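Local coordinates for protein VESB protease (Vibrio cholerae, PDB 4LK4) that probably cleaves proteins outside the cell as a secreted serine endopeptidase of the trypsin-like S1 family, at residues L28-R31 against G32-A35; A54-C57 against F58-R61; L75-S78 against S79-E82. The protein carries 1 engineered substitution. All coordinates share one frame; numbering follows the deposited sequence.

Contact 1: L28-R31 against G32-A35; sequences LVKR and GADA
Lys30 and Ala33 close this contact, a type II beta turn that reverses the chain at the end of a strand. The backbone N of Ala33 reaches back to Lys30 O at 3.3 Å, a fairly long bond with an N-H...O angle of 155°. The methyl of Ala33 drops onto the same oxygen, with CB 3.6 Å from Lys30 O, and meets the Lys30 chain at its root, the two CB atoms 4.3 Å apart. Gly32 takes the third position of the turn with a positive phi of 82°, as a type II turn expects there. Just before it, Arg31 turns its side chain out of the loop; its CG, set opposite the backbone N by a chi1 of -171°, stays 3.2 Å from Gly32 N while the rest of the chain leaves. Farther along, the returning chain passes over Val29, whose CG1 is the branch that touches, 3.8 Å from Ala35 O.

Several outer partners hold this shape. Arg31 NH2 bonds to Val66 O, Ala33 O accepts from Arg83 NH2, and Asp34, as N-cap, receives Gln37 N on OD2.

The turn thus ends strand 25-30 and leads into the short helix 35-38, after which strand 39-46 returns antiparallel beside the first. On the other flank the backbones of Val29 and Arg31 bond to Asp67 and Ser65, and Val29 and Ala35 both pack on Ile69 of strand 66-70 and on Arg83 of strand 82-91.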
loop_
_atom_site.group_PDB
_atom_site.type_symbol
_atom_site.label_atom_id
_atom_site.label_comp_id
_atom_site.label_asym_id
_atom_site.label_seq_id
_atom_site.Cartn_x
_atom_site.Cartn_y
_atom_site.Cartn_z
ATOM N N LEU A 28 3.477 10.829 4.917
ATOM C CA LEU A 28 2.074 10.612 5.241
ATOM C C LEU A 28 1.768 11.334 6.548
ATOM O O LEU A 28 2.434 11.115 7.568
ATOM C CB LEU A 28 1.776 9.115 5.357
ATOM C CG LEU A 28 2.025 8.313 4.082
ATOM C CD1 LEU A 28 1.593 6.882 4.334
ATOM C CD2 LEU A 28 1.253 8.880 2.911
ATOM N N VAL A 29 0.779 12.215 6.517
ATOM C CA VAL A 29 0.537 13.043 7.686
ATOM C C VAL A 29 -0.933 13.074 7.982
ATOM O O VAL A 29 -1.749 12.969 7.070
ATOM C CB VAL A 29 1.114 14.460 7.527
ATOM C CG1 VAL A 29 2.521 14.381 6.946
ATOM C CG2 VAL A 29 0.272 15.297 6.621
ATOM N N LYS A 30 -1.246 13.225 9.262
ATOM C CA LYS A 30 -2.594 13.254 9.734
ATOM C C LYS A 30 -3.285 14.476 9.165
ATOM O O LYS A 30 -2.729 15.568 9.189
ATOM C CB LYS A 30 -2.618 13.271 11.264
ATOM C CG LYS A 30 -4.017 13.440 11.850
ATOM C CD LYS A 30 -4.092 12.938 13.287
ATOM C CE LYS A 30 -5.435 13.287 13.930
ATOM N NZ LYS A 30 -5.330 14.620 14.598
ATOM N N ARG A 31 -4.507 14.282 8.656
ATOM C CA ARG A 31 -5.252 15.361 8.055
ATOM C C ARG A 31 -5.615 16.426 9.069
ATOM O O ARG A 31 -6.043 16.115 10.183
ATOM C CB ARG A 31 -6.540 14.851 7.400
ATOM C CG ARG A 31 -7.205 15.952 6.568
ATOM C CD ARG A 31 -8.284 15.449 5.660
ATOM N NE ARG A 31 -7.850 14.354 4.813
ATOM C CZ ARG A 31 -8.674 13.669 4.021
ATOM N NH1 ARG A 31 -9.961 13.970 3.990
ATOM N NH2 ARG A 31 -8.223 12.669 3.284
ATOM N N GLY A 32 -5.466 17.687 8.657
ATOM C CA GLY A 32 -5.804 18.842 9.503
ATOM C C GLY A 32 -4.698 19.193 10.488
ATOM O O GLY A 32 -4.814 20.160 11.230
ATOM N N ALA A 33 -3.624 18.408 10.523
ATOM C CA ALA A 33 -2.529 18.704 11.428
ATOM C C ALA A 33 -1.273 19.314 10.734
ATOM O O ALA A 33 -1.066 19.204 9.527
ATOM C CB ALA A 33 -2.162 17.464 12.198
ATOM N N ASP A 34 -0.476 20.007 11.535
ATOM C CA ASP A 34 0.829 20.497 11.136
ATOM C C ASP A 34 1.638 19.303 10.592
ATOM O O ASP A 34 1.591 18.202 11.135
ATOM C CB ASP A 34 1.517 21.172 12.344
ATOM C CG ASP A 34 2.981 21.445 12.096
ATOM O OD1 ASP A 34 3.268 22.519 11.549
ATOM O OD2 ASP A 34 3.848 20.571 12.383
ATOM N N ALA A 35 2.351 19.518 9.493
ATOM C CA ALA A 35 3.023 18.411 8.778
ATOM C C ALA A 35 4.048 17.692 9.646
ATOM O O ALA A 35 4.096 16.479 9.646
ATOM C CB ALA A 35 3.691 18.918 7.500
#

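Contact 2: A54-C57 against F58-R61; sequences AAHC and FDSR
Ala55 O and His56 O each take a backbone N-H from three residues on, the pattern of a short 3-10 turn. Phe58 N reaches Ala55 O at 3.0 Å and Asp59 N reaches His56 O at 3.1 Å, the second bond almost straight at 174°. Ala55 O also accepts from Arg91 NH2. The next carbonyl, Cys57 O, has two weak donors: Arg61 NE, 3.3 Å away at the edge of the guanidinium, and a water that in turn accepts from Ser60 N at 2.9 Å. Arg61 N closes a type I turn on Phe58 O.

Asp59 bends back over the turn, OD2 coming 3.5 Å from His56 CB, while its OD1 is met by Tyr95 OH and, in a salt bridge, by Arg91. Cys57 CB sits over one face of the Phe58 ring, 4.2 Å from the ring centroid and offset toward the rim; its SG is bound to Cys41.

The bond from CA to CB of His56 points away from 58-61; chi1 of 83° sets CG between the backbone N and the carbonyl carbon, and ND1 bonds to Asp103 OD2. The Ala-Ala-His-Cys sequence, the disulfide and this His-Asp pair are those of the S1 active site, consistent with His56 and Asp103 being the catalytic pair of a trypsin-like triad.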
loop_
_atom_site.group_PDB
_atom_site.type_symbol
_atom_site.label_atom_id
_atom_site.label_comp_id
_atom_site.label_asym_id
_atom_site.label_seq_id
_atom_site.Cartn_x
_atom_site.Cartn_y
_atom_site.Cartn_z
ATOM N N ALA A 54 3.343 1.171 3.223
ATOM C CA ALA A 54 3.233 -0.074 3.968
ATOM C C ALA A 54 1.795 -0.223 4.451
ATOM O O ALA A 54 1.164 0.769 4.788
ATOM C CB ALA A 54 4.194 -0.041 5.146
ATOM N N ALA A 55 1.237 -1.432 4.481
ATOM C CA ALA A 55 -0.171 -1.555 4.952
ATOM C C ALA A 55 -0.331 -1.259 6.428
ATOM O O ALA A 55 -1.343 -0.689 6.843
ATOM C CB ALA A 55 -0.747 -2.919 4.649
ATOM N N HIS A 56 0.636 -1.637 7.247
ATOM C CA HIS A 56 0.413 -1.454 8.677
ATOM C C HIS A 56 0.379 0.017 9.134
ATOM O O HIS A 56 -0.104 0.296 10.210
ATOM C CB HIS A 56 1.404 -2.255 9.505
ATOM C CG HIS A 56 2.702 -1.574 9.695
ATOM N ND1 HIS A 56 3.789 -1.822 8.885
ATOM C CD2 HIS A 56 3.107 -0.667 10.616
ATOM C CE1 HIS A 56 4.807 -1.095 9.297
ATOM N NE2 HIS A 56 4.420 -0.384 10.343
ATOM N N CYS A 57 0.857 0.948 8.318
ATOM C CA CYS A 57 0.644 2.387 8.562
ATOM C C CYS A 57 -0.839 2.737 8.750
ATOM O O CYS A 57 -1.173 3.794 9.305
ATOM C CB CYS A 57 1.190 3.200 7.386
ATOM S SG CYS A 57 2.988 3.082 7.206
ATOM N N PHE A 58 -1.735 1.882 8.257
ATOM C CA PHE A 58 -3.156 2.159 8.349
ATOM C C PHE A 58 -3.922 1.189 9.224
ATOM O O PHE A 58 -5.127 1.197 9.179
ATOM C CB PHE A 58 -3.762 2.225 6.943
ATOM C CG PHE A 58 -3.026 3.135 6.029
ATOM C CD1 PHE A 58 -3.131 4.487 6.172
ATOM C CD2 PHE A 58 -2.217 2.642 5.049
ATOM C CE1 PHE A 58 -2.452 5.343 5.361
ATOM C CE2 PHE A 58 -1.528 3.488 4.231
ATOM C CZ PHE A 58 -1.627 4.852 4.404
ATOM N N ASP A 59 -3.246 0.389 10.056
ATOM C CA ASP A 59 -3.967 -0.518 10.981
ATOM C C ASP A 59 -5.105 0.224 11.691
ATOM O O ASP A 59 -6.220 -0.309 11.846
ATOM C CB ASP A 59 -3.035 -1.132 12.041
ATOM C CG ASP A 59 -2.102 -2.235 11.489
ATOM O OD1 ASP A 59 -2.444 -2.932 10.513
ATOM O OD2 ASP A 59 -1.007 -2.420 12.080
ATOM N N SER A 60 -4.865 1.471 12.078
ATOM C CA SER A 60 -5.851 2.205 12.894
ATOM C C SER A 60 -6.297 3.543 12.315
ATOM O O SER A 60 -6.670 4.449 13.056
ATOM C CB SER A 60 -5.247 2.421 14.287
ATOM O OG SER A 60 -4.932 1.183 14.921
ATOM N N ARG A 61 -6.247 3.663 10.994
ATOM C CA ARG A 61 -6.523 4.912 10.299
ATOM C C ARG A 61 -7.230 4.590 9.020
ATOM O O ARG A 61 -7.040 3.504 8.460
ATOM C CB ARG A 61 -5.244 5.594 9.851
ATOM C CG ARG A 61 -4.234 5.900 10.920
ATOM C CD ARG A 61 -2.961 6.465 10.307
ATOM N NE ARG A 61 -1.867 6.377 11.275
ATOM C CZ ARG A 61 -1.540 7.344 12.118
ATOM N NH1 ARG A 61 -2.181 8.517 12.104
ATOM N NH2 ARG A 61 -0.540 7.151 12.975
HETATM O O HOH W 1 -2.316 2.896 12.150
#

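Contact 3: L75-S78 against S79-E82; sequences LNNS and SQGE
An Asx turn nested in a type I beta turn forms the tip of the surface loop that joins two strands of the barrel, the loop that in trypsin itself holds a calcium ion. The beta turn runs from Asn77 to Gln80 and is closed by a nearly straight bond from Gln80 N to Asn77 O at 3.0 Å. The Asx part comes from the Asn77 side chain. Its chi1 of -176° lays CG beside the carbonyl carbon, so that OD1 follows the chain forward and takes two donors from the same residue: Ser79 OG at 2.6 Å and Ser79 N at 3.1 Å. Both donors are tilted a little from the plane of the amide carbonyl, and the bond from Ser79 N is bent, at 141°. The hydroxyl can reach because Ser79 holds OG between its own backbone N and carbonyl carbon. Two bonds to one oxygen should fix the rotation of the Asn77 amide.

That amide also meets Gln80. The two side chains cross at about a right angle, yet their amide groups stack nearly parallel, the planes 16° apart and Asn77 ND2 lying 3.8 Å from Gln80 CD. Gln80 is extended beyond CG and held at its far end by Asp74 N, which bonds to OE1 and ties Gln80 back to the chain just before Leu75.

Gly81, with a positive phi, then leads the chain into strand 82-91, where the backbone of Glu82 pairs with Ile70 at the end of strand 66-70. At the other end of the loop Leu75 is buried against Trp140 and against Tyr36 of helix 35-38.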
loop_
_atom_site.group_PDB
_atom_site.type_symbol
_atom_site.label_atom_id
_atom_site.label_comp_id
_atom_site.label_asym_id
_atom_site.label_seq_id
_atom_site.Cartn_x
_atom_site.Cartn_y
_atom_site.Cartn_z
ATOM N N LEU A 75 9.806 19.097 6.992
ATOM C CA LEU A 75 8.366 19.028 7.260
ATOM C C LEU A 75 7.791 20.348 7.787
ATOM O O LEU A 75 6.599 20.572 7.659
ATOM C CB LEU A 75 8.020 17.857 8.192
ATOM C CG LEU A 75 8.345 16.478 7.612
ATOM C CD1 LEU A 75 8.408 15.440 8.683
ATOM C CD2 LEU A 75 7.332 16.049 6.602
ATOM N N ASN A 76 8.630 21.207 8.359
ATOM C CA ASN A 76 8.196 22.518 8.823
ATOM C C ASN A 76 8.078 23.594 7.733
ATOM O O ASN A 76 7.747 24.747 8.029
ATOM C CB ASN A 76 9.152 23.018 9.908
ATOM C CG ASN A 76 8.733 22.620 11.293
ATOM O OD1 ASN A 76 7.580 22.290 11.542
ATOM N ND2 ASN A 76 9.669 22.656 12.208
ATOM N N ASN A 77 8.382 23.234 6.494
ATOM C CA ASN A 77 8.372 24.181 5.411
ATOM C C ASN A 77 7.255 23.809 4.467
ATOM O O ASN A 77 7.462 22.998 3.555
ATOM C CB ASN A 77 9.720 24.126 4.692
ATOM C CG ASN A 77 9.852 25.170 3.568
ATOM O OD1 ASN A 77 8.860 25.661 3.018
ATOM N ND2 ASN A 77 11.090 25.501 3.231
ATOM N N SER A 78 6.076 24.398 4.667
ATOM C CA SER A 78 4.896 24.009 3.885
ATOM C C SER A 78 4.958 24.428 2.406
ATOM O O SER A 78 4.102 24.077 1.640
ATOM C CB SER A 78 3.610 24.520 4.542
ATOM O OG SER A 78 3.530 25.930 4.463
ATOM N N SER A 79 5.985 25.138 1.993
ATOM C CA SER A 79 6.184 25.418 0.571
ATOM C C SER A 79 6.986 24.334 -0.182
ATOM O O SER A 79 7.177 24.442 -1.397
ATOM C CB SER A 79 6.911 26.759 0.425
ATOM O OG SER A 79 8.298 26.609 0.688
ATOM N N GLN A 80 7.518 23.341 0.525
ATOM C CA GLN A 80 8.214 22.230 -0.131
ATOM C C GLN A 80 7.217 21.103 -0.337
ATOM O O GLN A 80 6.598 20.663 0.622
ATOM C CB GLN A 80 9.368 21.712 0.727
ATOM C CG GLN A 80 10.662 22.489 0.585
ATOM C CD GLN A 80 11.680 22.092 1.624
ATOM O OE1 GLN A 80 11.365 21.357 2.559
ATOM N NE2 GLN A 80 12.900 22.569 1.473
ATOM N N GLY A 81 7.062 20.640 -1.571
ATOM C CA GLY A 81 6.146 19.536 -1.893
ATOM C C GLY A 81 4.655 19.876 -1.954
ATOM O O GLY A 81 4.239 20.929 -1.474
ATOM N N GLU A 82 3.859 18.966 -2.523
ATOM C CA GLU A 82 2.417 19.149 -2.649
ATOM C C GLU A 82 1.708 18.334 -1.596
ATOM O O GLU A 82 1.854 17.118 -1.543
ATOM C CB GLU A 82 1.909 18.727 -4.035
ATOM C CG GLU A 82 2.535 19.519 -5.170
ATOM C CD GLU A 82 2.007 19.163 -6.570
ATOM O OE1 GLU A 82 1.000 18.419 -6.706
ATOM O OE2 GLU A 82 2.620 19.664 -7.550
#

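Overall arrangement
All three contacts belong to the N-terminal beta-barrel of the trypsin-like domain. Contact 1 lies between the others. Its Leu28 CD1 packs 3.8 Å from Phe58 CZ of contact 2, linking strand 25-30 to the ring of Phe58 in the histidine turn across about 15 Å between centres. Contact 1 also touches contact 3, with centres about 12 Å apart: Ala35 CB lies 3.3 Å from Leu75 O, so the start of helix 35-38 rests on the 75-82 loop. Contacts 2 and 3 do not meet, their nearest atoms about 13 Å apart. Contact 2 alone includes the presumed catalytic histidine, which also touches Ala199, at the position of the family's nucleophilic serine and probably the engineered residue.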